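Local structure of SxtG (Microseira wollei, 6U1R) at residues 201-206 and 254-259; 194-199 and 259-264; 54-59 and 231-236. The protein is an amidinotransferase of the saxitoxin biosynthetic pathway that probably moves an amidino group by way of a covalent enzyme intermediate. One frame throughout, in Å; residues are numbered along the deposited sequence.

Contact 1 of 3, residues 201-206 and 254-259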
loop_
_atom_site.group_PDB
_atom_site.type_symbol
_atom_site.label_atom_id
_atom_site.label_comp_id
_atom_site.label_asym_id
_atom_site.label_seq_id
_atom_site.Cartn_x
_atom_site.Cartn_y
_atom_site.Cartn_z
ATOM N N GLU A 201 -35.551 -7.335 1.872
ATOM C CA GLU A 201 -34.364 -7.779 2.589
ATOM C C GLU A 201 -33.334 -6.655 2.752
ATOM O O GLU A 201 -33.389 -5.631 2.064
ATOM C CB GLU A 201 -33.743 -8.966 1.855
ATOM C CG GLU A 201 -34.674 -10.164 1.777
ATOM C CD GLU A 201 -34.076 -11.350 1.034
ATOM O OE1 GLU A 201 -33.062 -11.182 0.318
ATOM O OE2 GLU A 201 -34.628 -12.462 1.174
ATOM N N PRO A 202 -32.390 -6.824 3.679
ATOM C CA PRO A 202 -31.316 -5.834 3.839
ATOM C C PRO A 202 -30.322 -5.883 2.685
ATOM O O PRO A 202 -30.185 -6.882 1.981
ATOM C CB PRO A 202 -30.647 -6.242 5.159
ATOM C CG PRO A 202 -30.962 -7.693 5.305
ATOM C CD PRO A 202 -32.345 -7.854 4.733
ATOM N N SER A 203 -29.623 -4.773 2.503
ATOM C CA SER A 203 -28.664 -4.686 1.415
ATOM C C SER A 203 -27.548 -5.708 1.602
ATOM O O SER A 203 -27.246 -6.145 2.715
ATOM C CB SER A 203 -28.076 -3.280 1.331
ATOM O OG SER A 203 -27.347 -2.962 2.500
ATOM N N ARG A 204 -26.932 -6.083 0.491
ATOM C CA ARG A 204 -25.845 -7.047 0.473
ATOM C C ARG A 204 -25.075 -6.821 -0.817
ATOM O O ARG A 204 -25.654 -6.396 -1.817
ATOM C CB ARG A 204 -26.367 -8.491 0.556
ATOM C CG ARG A 204 -27.037 -8.814 1.903
ATOM C CD ARG A 204 -27.376 -10.291 2.073
ATOM N NE ARG A 204 -28.419 -10.751 1.152
ATOM C CZ ARG A 204 -28.190 -11.190 -0.084
ATOM N NH1 ARG A 204 -26.947 -11.223 -0.554
ATOM N NH2 ARG A 204 -29.203 -11.595 -0.850
ATOM N N PHE A 205 -23.774 -7.092 -0.777
ATOM C CA PHE A 205 -22.910 -6.864 -1.926
ATOM C C PHE A 205 -21.995 -8.056 -2.127
ATOM O O PHE A 205 -21.897 -8.940 -1.273
ATOM C CB PHE A 205 -22.118 -5.571 -1.744
ATOM C CG PHE A 205 -22.989 -4.402 -1.480
ATOM C CD1 PHE A 205 -23.721 -3.835 -2.505
ATOM C CD2 PHE A 205 -23.115 -3.895 -0.205
ATOM C CE1 PHE A 205 -24.558 -2.775 -2.267
ATOM C CE2 PHE A 205 -23.962 -2.831 0.046
ATOM C CZ PHE A 205 -24.677 -2.269 -0.988
ATOM N N VAL A 206 -21.297 -8.058 -3.271
ATOM C CA VAL A 206 -20.548 -9.245 -3.694
ATOM C C VAL A 206 -19.242 -9.434 -2.917
ATOM O O VAL A 206 -18.786 -10.572 -2.758
ATOM C CB VAL A 206 -20.296 -9.203 -5.214
ATOM C CG1 VAL A 206 -19.333 -8.108 -5.578
ATOM C CG2 VAL A 206 -19.796 -10.548 -5.726
ATOM N N ILE A 254 -21.024 6.088 7.946
ATOM C CA ILE A 254 -21.404 5.151 6.890
ATOM C C ILE A 254 -22.896 5.300 6.632
ATOM O O ILE A 254 -23.702 5.163 7.559
ATOM C CB ILE A 254 -21.034 3.710 7.272
ATOM C CG1 ILE A 254 -19.513 3.598 7.451
ATOM C CG2 ILE A 254 -21.534 2.712 6.225
ATOM C CD1 ILE A 254 -18.677 4.055 6.199
ATOM N N ILE A 255 -23.263 5.593 5.381
ATOM C CA ILE A 255 -24.667 5.655 4.990
ATOM C C ILE A 255 -25.083 4.306 4.415
ATOM O O ILE A 255 -24.253 3.511 3.973
ATOM C CB ILE A 255 -24.956 6.775 3.970
ATOM C CG1 ILE A 255 -24.348 6.439 2.605
ATOM C CG2 ILE A 255 -24.450 8.123 4.482
ATOM C CD1 ILE A 255 -25.001 7.136 1.465
ATOM N N GLU A 256 -26.397 4.075 4.375
ATOM C CA GLU A 256 -26.987 2.908 3.723
ATOM C C GLU A 256 -27.534 3.316 2.359
ATOM O O GLU A 256 -28.393 4.194 2.280
ATOM C CB GLU A 256 -28.106 2.325 4.586
ATOM C CG GLU A 256 -27.677 1.998 6.020
ATOM C CD GLU A 256 -26.694 0.843 6.099
ATOM O OE1 GLU A 256 -26.832 -0.107 5.300
ATOM O OE2 GLU A 256 -25.780 0.886 6.962
ATOM N N SER A 257 -27.016 2.707 1.288
ATOM C CA SER A 257 -27.572 2.916 -0.046
ATOM C C SER A 257 -28.677 1.904 -0.315
ATOM O O SER A 257 -28.568 0.734 0.059
ATOM C CB SER A 257 -26.504 2.781 -1.130
ATOM O OG SER A 257 -27.074 2.970 -2.422
ATOM N N GLN A 258 -29.735 2.365 -0.967
ATOM C CA GLN A 258 -30.785 1.505 -1.493
ATOM C C GLN A 258 -30.514 1.048 -2.927
ATOM O O GLN A 258 -31.361 0.366 -3.511
ATOM C CB GLN A 258 -32.127 2.243 -1.429
ATOM C CG GLN A 258 -32.574 2.562 0.004
ATOM C CD GLN A 258 -33.759 3.527 0.060
ATOM O OE1 GLN A 258 -33.945 4.372 -0.822
ATOM N NE2 GLN A 258 -34.557 3.407 1.109
ATOM N N CYS A 259 -29.372 1.420 -3.516
ATOM C CA CYS A 259 -29.053 1.009 -4.884
ATOM C C CYS A 259 -28.488 -0.404 -4.864
ATOM O O CYS A 259 -27.417 -0.613 -4.292
ATOM C CB CYS A 259 -28.022 1.942 -5.512
ATOM S SG CYS A 259 -27.499 1.408 -7.180
HETATM O O HOH W 1 -29.623 -1.333 4.124
#

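Contact 2 of 3, residues 194-199 and 259-264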
loop_
_atom_site.group_PDB
_atom_site.type_symbol
_atom_site.label_atom_id
_atom_site.label_comp_id
_atom_site.label_asym_id
_atom_site.label_seq_id
_atom_site.Cartn_x
_atom_site.Cartn_y
_atom_site.Cartn_z
ATOM N N PHE A 194 -23.609 -15.042 -4.863
ATOM C CA PHE A 194 -24.337 -13.802 -4.635
ATOM C C PHE A 194 -25.587 -13.727 -5.507
ATOM O O PHE A 194 -25.580 -14.141 -6.668
ATOM C CB PHE A 194 -23.450 -12.584 -4.913
ATOM C CG PHE A 194 -24.151 -11.275 -4.681
ATOM C CD1 PHE A 194 -24.230 -10.744 -3.404
ATOM C CD2 PHE A 194 -24.751 -10.588 -5.730
ATOM C CE1 PHE A 194 -24.882 -9.540 -3.173
ATOM C CE2 PHE A 194 -25.404 -9.383 -5.506
ATOM C CZ PHE A 194 -25.480 -8.864 -4.230
ATOM N N GLN A 195 -26.660 -13.185 -4.930
ATOM C CA GLN A 195 -27.854 -12.772 -5.656
ATOM C C GLN A 195 -28.348 -11.468 -5.044
ATOM O O GLN A 195 -28.238 -11.259 -3.833
ATOM C CB GLN A 195 -28.988 -13.824 -5.587
ATOM C CG GLN A 195 -28.619 -15.195 -6.103
ATOM C CD GLN A 195 -28.335 -15.229 -7.595
ATOM O OE1 GLN A 195 -28.651 -14.293 -8.334
ATOM N NE2 GLN A 195 -27.735 -16.318 -8.047
ATOM N N PHE A 196 -28.902 -10.591 -5.877
ATOM C CA PHE A 196 -29.445 -9.348 -5.348
ATOM C C PHE A 196 -30.458 -9.664 -4.248
ATOM O O PHE A 196 -31.216 -10.634 -4.372
ATOM C CB PHE A 196 -30.120 -8.528 -6.449
ATOM C CG PHE A 196 -29.166 -7.929 -7.459
ATOM C CD1 PHE A 196 -28.158 -7.056 -7.074
ATOM C CD2 PHE A 196 -29.313 -8.215 -8.805
ATOM C CE1 PHE A 196 -27.293 -6.503 -8.027
ATOM C CE2 PHE A 196 -28.466 -7.657 -9.753
ATOM C CZ PHE A 196 -27.453 -6.801 -9.359
ATOM N N PRO A 197 -30.493 -8.891 -3.163
ATOM C CA PRO A 197 -31.545 -9.074 -2.153
ATOM C C PRO A 197 -32.937 -8.832 -2.721
ATOM O O PRO A 197 -33.117 -8.161 -3.736
ATOM C CB PRO A 197 -31.211 -8.021 -1.088
ATOM C CG PRO A 197 -29.821 -7.593 -1.338
ATOM C CD PRO A 197 -29.501 -7.876 -2.766
ATOM N N GLN A 198 -33.940 -9.361 -2.019
ATOM C CA GLN A 198 -35.326 -9.028 -2.324
ATOM C C GLN A 198 -35.649 -7.608 -1.856
ATOM O O GLN A 198 -34.899 -6.984 -1.099
ATOM C CB GLN A 198 -36.277 -10.026 -1.671
ATOM C CG GLN A 198 -36.172 -11.421 -2.241
ATOM C CD GLN A 198 -36.467 -11.448 -3.724
ATOM O OE1 GLN A 198 -37.279 -10.664 -4.219
ATOM N NE2 GLN A 198 -35.795 -12.338 -4.447
ATOM N N THR A 199 -36.795 -7.096 -2.317
ATOM C CA THR A 199 -37.146 -5.703 -2.041
ATOM C C THR A 199 -37.187 -5.428 -0.543
ATOM O O THR A 199 -36.767 -4.355 -0.088
ATOM C CB THR A 199 -38.493 -5.357 -2.679
ATOM O OG1 THR A 199 -39.497 -6.272 -2.220
ATOM C CG2 THR A 199 -38.395 -5.427 -4.195
ATOM N N CYS A 259 -29.372 1.420 -3.516
ATOM C CA CYS A 259 -29.053 1.009 -4.884
ATOM C C CYS A 259 -28.488 -0.404 -4.864
ATOM O O CYS A 259 -27.417 -0.613 -4.292
ATOM C CB CYS A 259 -28.022 1.942 -5.512
ATOM S SG CYS A 259 -27.499 1.408 -7.180
ATOM N N PRO A 260 -29.158 -1.394 -5.465
ATOM C CA PRO A 260 -28.615 -2.763 -5.425
ATOM C C PRO A 260 -27.314 -2.931 -6.188
ATOM O O PRO A 260 -26.589 -3.906 -5.929
ATOM C CB PRO A 260 -29.735 -3.610 -6.069
ATOM C CG PRO A 260 -30.964 -2.756 -5.991
ATOM C CD PRO A 260 -30.478 -1.346 -6.113
ATOM N N GLU A 261 -27.033 -2.029 -7.129
ATOM C CA GLU A 261 -25.849 -2.015 -7.981
ATOM C C GLU A 261 -24.715 -1.147 -7.409
ATOM O O GLU A 261 -23.801 -0.777 -8.158
ATOM C CB GLU A 261 -26.229 -1.488 -9.372
ATOM C CG GLU A 261 -27.277 -2.334 -10.117
ATOM C CD GLU A 261 -28.713 -1.995 -9.759
ATOM O OE1 GLU A 261 -29.005 -0.807 -9.518
ATOM O OE2 GLU A 261 -29.559 -2.914 -9.753
ATOM N N ALA A 262 -24.790 -0.793 -6.124
ATOM C CA ALA A 262 -23.987 0.299 -5.580
ATOM C C ALA A 262 -22.506 0.081 -5.831
ATOM O O ALA A 262 -21.953 -0.980 -5.522
ATOM C CB ALA A 262 -24.239 0.457 -4.079
ATOM N N LEU A 263 -21.858 1.129 -6.361
ATOM C CA LEU A 263 -20.425 1.130 -6.620
ATOM C C LEU A 263 -20.045 2.604 -6.805
ATOM O O LEU A 263 -20.352 3.194 -7.844
ATOM C CB LEU A 263 -20.088 0.284 -7.841
ATOM C CG LEU A 263 -18.654 0.096 -8.352
ATOM C CD1 LEU A 263 -17.577 0.413 -7.379
ATOM C CD2 LEU A 263 -18.490 -1.355 -8.805
ATOM N N HIS A 264 -19.463 3.188 -5.759
ATOM C CA HIS A 264 -19.105 4.601 -5.639
ATOM C C HIS A 264 -20.297 5.419 -5.161
ATOM O O HIS A 264 -21.452 5.097 -5.463
ATOM C CB HIS A 264 -18.517 5.157 -6.947
ATOM C CG HIS A 264 -17.337 4.370 -7.423
ATOM N ND1 HIS A 264 -17.007 4.236 -8.755
ATOM C CD2 HIS A 264 -16.429 3.637 -6.732
ATOM C CE1 HIS A 264 -15.954 3.443 -8.864
ATOM N NE2 HIS A 264 -15.570 3.085 -7.651
#

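Contact 3 of 3, residues 54-59 and 231-236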
loop_
_atom_site.group_PDB
_atom_site.type_symbol
_atom_site.label_atom_id
_atom_site.label_comp_id
_atom_site.label_asym_id
_atom_site.label_seq_id
_atom_site.Cartn_x
_atom_site.Cartn_y
_atom_site.Cartn_z
ATOM N N GLU A 54 -16.372 -10.124 -14.658
ATOM C CA GLU A 54 -16.259 -10.945 -13.457
ATOM C C GLU A 54 -15.057 -10.529 -12.637
ATOM O O GLU A 54 -14.076 -10.010 -13.189
ATOM C CB GLU A 54 -16.138 -12.439 -13.816
ATOM C CG GLU A 54 -17.267 -12.993 -14.679
ATOM C CD GLU A 54 -18.420 -13.566 -13.871
ATOM O OE1 GLU A 54 -19.371 -14.101 -14.490
ATOM O OE2 GLU A 54 -18.376 -13.490 -12.622
ATOM N N PRO A 55 -15.126 -10.728 -11.304
ATOM C CA PRO A 55 -16.287 -11.229 -10.565
ATOM C C PRO A 55 -17.139 -10.106 -9.954
ATOM O O PRO A 55 -18.030 -10.459 -9.181
ATOM C CB PRO A 55 -15.644 -12.069 -9.462
ATOM C CG PRO A 55 -14.409 -11.303 -9.131
ATOM C CD PRO A 55 -13.942 -10.660 -10.435
ATOM N N ILE A 56 -16.886 -8.834 -10.302
ATOM C CA ILE A 56 -17.557 -7.681 -9.676
ATOM C C ILE A 56 -18.594 -7.045 -10.599
ATOM O O ILE A 56 -19.749 -6.858 -10.211
ATOM C CB ILE A 56 -16.531 -6.627 -9.215
ATOM C CG1 ILE A 56 -15.657 -7.186 -8.093
ATOM C CG2 ILE A 56 -17.238 -5.341 -8.757
ATOM C CD1 ILE A 56 -14.474 -6.352 -7.850
ATOM N N ASN A 57 -18.172 -6.606 -11.788
ATOM C CA ASN A 57 -18.937 -5.585 -12.492
ATOM C C ASN A 57 -20.274 -6.090 -13.012
ATOM O O ASN A 57 -21.179 -5.283 -13.244
ATOM C CB ASN A 57 -18.093 -5.012 -13.605
ATOM C CG ASN A 57 -16.925 -4.238 -13.051
ATOM O OD1 ASN A 57 -17.074 -3.538 -12.041
ATOM N ND2 ASN A 57 -15.756 -4.404 -13.644
ATOM N N LYS A 58 -20.444 -7.390 -13.179
ATOM C CA LYS A 58 -21.765 -7.853 -13.586
ATOM C C LYS A 58 -22.843 -7.456 -12.579
ATOM O O LYS A 58 -24.022 -7.391 -12.938
ATOM C CB LYS A 58 -21.764 -9.365 -13.801
ATOM C CG LYS A 58 -21.628 -10.205 -12.556
ATOM C CD LYS A 58 -21.485 -11.668 -12.973
ATOM C CE LYS A 58 -21.471 -12.619 -11.796
ATOM N NZ LYS A 58 -21.515 -14.041 -12.301
ATOM N N TRP A 59 -22.468 -7.156 -11.339
ATOM C CA TRP A 59 -23.441 -6.794 -10.317
ATOM C C TRP A 59 -23.735 -5.296 -10.283
ATOM O O TRP A 59 -24.501 -4.842 -9.421
ATOM C CB TRP A 59 -22.958 -7.296 -8.948
ATOM C CG TRP A 59 -22.831 -8.798 -8.940
ATOM C CD1 TRP A 59 -21.689 -9.521 -8.861
ATOM C CD2 TRP A 59 -23.905 -9.748 -9.064
ATOM N NE1 TRP A 59 -21.976 -10.873 -8.925
ATOM C CE2 TRP A 59 -23.329 -11.036 -9.039
ATOM C CE3 TRP A 59 -25.293 -9.632 -9.181
ATOM C CZ2 TRP A 59 -24.095 -12.203 -9.129
ATOM C CZ3 TRP A 59 -26.056 -10.794 -9.273
ATOM C CH2 TRP A 59 -25.451 -12.062 -9.242
ATOM N N SER A 231 -20.320 -1.223 -0.563
ATOM C CA SER A 231 -20.687 -1.345 -1.975
ATOM C C SER A 231 -20.179 -2.679 -2.495
ATOM O O SER A 231 -19.675 -3.503 -1.735
ATOM C CB SER A 231 -20.100 -0.199 -2.803
ATOM O OG SER A 231 -18.713 -0.384 -2.912
ATOM N N HIS A 232 -20.301 -2.891 -3.810
ATOM C CA HIS A 232 -19.727 -4.101 -4.386
ATOM C C HIS A 232 -18.203 -4.137 -4.354
ATOM O O HIS A 232 -17.651 -5.193 -4.663
ATOM C CB HIS A 232 -20.228 -4.293 -5.804
ATOM C CG HIS A 232 -21.665 -4.707 -5.852
ATOM N ND1 HIS A 232 -22.113 -5.875 -5.275
ATOM C CD2 HIS A 232 -22.760 -4.095 -6.361
ATOM C CE1 HIS A 232 -23.416 -5.982 -5.452
ATOM N NE2 HIS A 232 -23.836 -4.916 -6.112
ATOM N N VAL A 233 -17.513 -3.058 -3.974
ATOM C CA VAL A 233 -16.061 -3.089 -3.854
ATOM C C VAL A 233 -15.543 -2.675 -2.475
ATOM O O VAL A 233 -14.378 -2.963 -2.172
ATOM C CB VAL A 233 -15.382 -2.229 -4.948
ATOM C CG1 VAL A 233 -15.733 -2.757 -6.329
ATOM C CG2 VAL A 233 -15.766 -0.761 -4.803
ATOM N N THR A 234 -16.348 -2.041 -1.624
ATOM C CA THR A 234 -15.895 -1.534 -0.328
ATOM C C THR A 234 -16.584 -2.336 0.773
ATOM O O THR A 234 -17.815 -2.347 0.842
ATOM C CB THR A 234 -16.208 -0.039 -0.191
ATOM O OG1 THR A 234 -15.414 0.706 -1.132
ATOM C CG2 THR A 234 -15.883 0.463 1.209
ATOM N N ASN A 235 -15.800 -3.021 1.608
ATOM C CA ASN A 235 -16.341 -3.827 2.693
ATOM C C ASN A 235 -16.053 -3.196 4.051
ATOM O O ASN A 235 -15.472 -2.113 4.166
ATOM C CB ASN A 235 -15.817 -5.275 2.621
ATOM C CG ASN A 235 -14.312 -5.391 2.804
ATOM O OD1 ASN A 235 -13.598 -4.401 2.989
ATOM N ND2 ASN A 235 -13.817 -6.617 2.736
ATOM N N SER A 236 -16.537 -3.860 5.103
ATOM C CA SER A 236 -16.406 -3.292 6.443
ATOM C C SER A 236 -14.944 -3.213 6.864
ATOM O O SER A 236 -14.541 -2.254 7.531
ATOM C CB SER A 236 -17.224 -4.111 7.460
ATOM O OG SER A 236 -18.626 -3.951 7.258
#

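Contact 1 of 3, residues 201-206 and 254-259
F205 turns the edge of its ring to the backbone of C259: the carbonyl oxygen O of C259 lies near the ring plane, 4.1 Å from F205 CE1. Two residues earlier, S203 meets 254-259 more loosely. Its OG is 4.0 Å from E256 OE1, too far for a direct bond, and one water fills the gap, at 3.2 Å from S203 OG and donating to E256 OE1 over a long 3.3 Å. The bend of the glutamate at chi2 (-68°) brings its carboxylate to the serine's side, where the water can link them. S203 CB also lies 4.2 Å from S257 O, so much of what 254-259 offers here is main chain. That main chain is shaped by an ST turn, in which S257 OG accepts from C259 N at 3.0 Å in a nearly straight bond (164°). The touching parts run 71° apart, crossing rather than pairing. H232 meets the F205 ring edge-to-face and A262 touches its side chain. The loop 201-206, between strands 176-179 and 219-222, thus packs against the connection that follows strand 251-255, while S257 leans on Q229 of neighbouring strand 225-229.

Contact 2 of 3, residues 194-199 and 259-264
A type I beta turn from C259 to A262, closed by a weak A262 N to C259 O bond of 3.2 Å, offers its two corner residues, P260 and E261, to the ring of F196. The carbonyl oxygen of P260 lies near the plane of that ring, at its edge, 3.4 Å from F196 CE1; the positive rim of the ring suits an oxygen placed there. Beside it F196 CD1 rests on P260 CB at 3.9 Å, the apolar part of the contact, and the two side chains cross at about a right angle. With CG beside the backbone N and anti to the carbonyl carbon (chi1 -70°), the phenylalanine sends its ring toward the turn. At the other corner E261 approaches more distantly, its OE2 4.4 Å from F196 CZ. W59 meets the F196 ring edge-to-face. Beyond the turn the chain leads through L263 to H264, whose NE2 bonds D215 OD2; both are predicted active-site residues, a histidine-aspartate pair as in the amidinotransferase family. The contact itself lies away from that site, at the surface, where an aromatic ring from one loop packs on a proline-containing type I turn of another.

Contact 3 of 3, residues 54-59 and 231-236
H232 and V233, which meet W59 and I56, follow a serine that folds their backbone: S231 OG accepts from V233 N at 3.1 Å, an ST turn, and also from T234 N. H232 then lays one face of its imidazole against W59 CB, which sits 3.8 Å from the ring centroid and only 13° off the normal, a CH-pi contact over the middle of the ring. The indole itself leads away: its five-membered ring is tilted 30° to the imidazole and slid so far, with centroids 5.8 Å apart, that the two barely overlap. W59 O comes within 3.4 Å of H232 NE2, but at a poor angle and without bonding. That nitrogen donates instead to P260 O, while ND1 receives V206 N, so the ring is fixed at both nitrogens and is probably protonated on NE2. H232 O is buried here without a polar partner, and I56 CG2 lies 4.1 Å from it. V233 carries the apolar half of the contact: its CG1 packs on I56 CG2 at 3.9 Å and on I56 CD1 at 4.1 Å, with the two side chains set roughly perpendicular. V233 also touches L263 and D215, a predicted active-site residue. T234 follows with its OG1 bonded to D218 OD2, and N235 caps G238 N from the N-cap position. The weakly bonded helix 53-57, through I56, and the 3-10 segment after it, through W59, thereby pack against the buried connection that leaves strand 225-229 and, with S236, enters helix 236-245.

Overall arrangement
H232 ties the three contacts together. From contact 3 its NE2 reaches P260 O of contact 2 at 2.9 Å and its N meets A262 O at 3.1 Å, while its ND1 takes V206 N of contact 1 at 3.1 Å. Contacts 1 and 2 share C259, have centres about 7 Å apart and are joined again by R204 NH2 and Q195 O, a probable hydrogen bond of 3.2 Å. Contact 3 is more deeply buried. Among the touching residues, its V233 is near the predicted active site: the side chain is about 3 Å from that of D215 and about 5 Å from that of H264. The touching residues of contact 2 lie nearer the surface, though its 259-264 segment continues along the chain to H264.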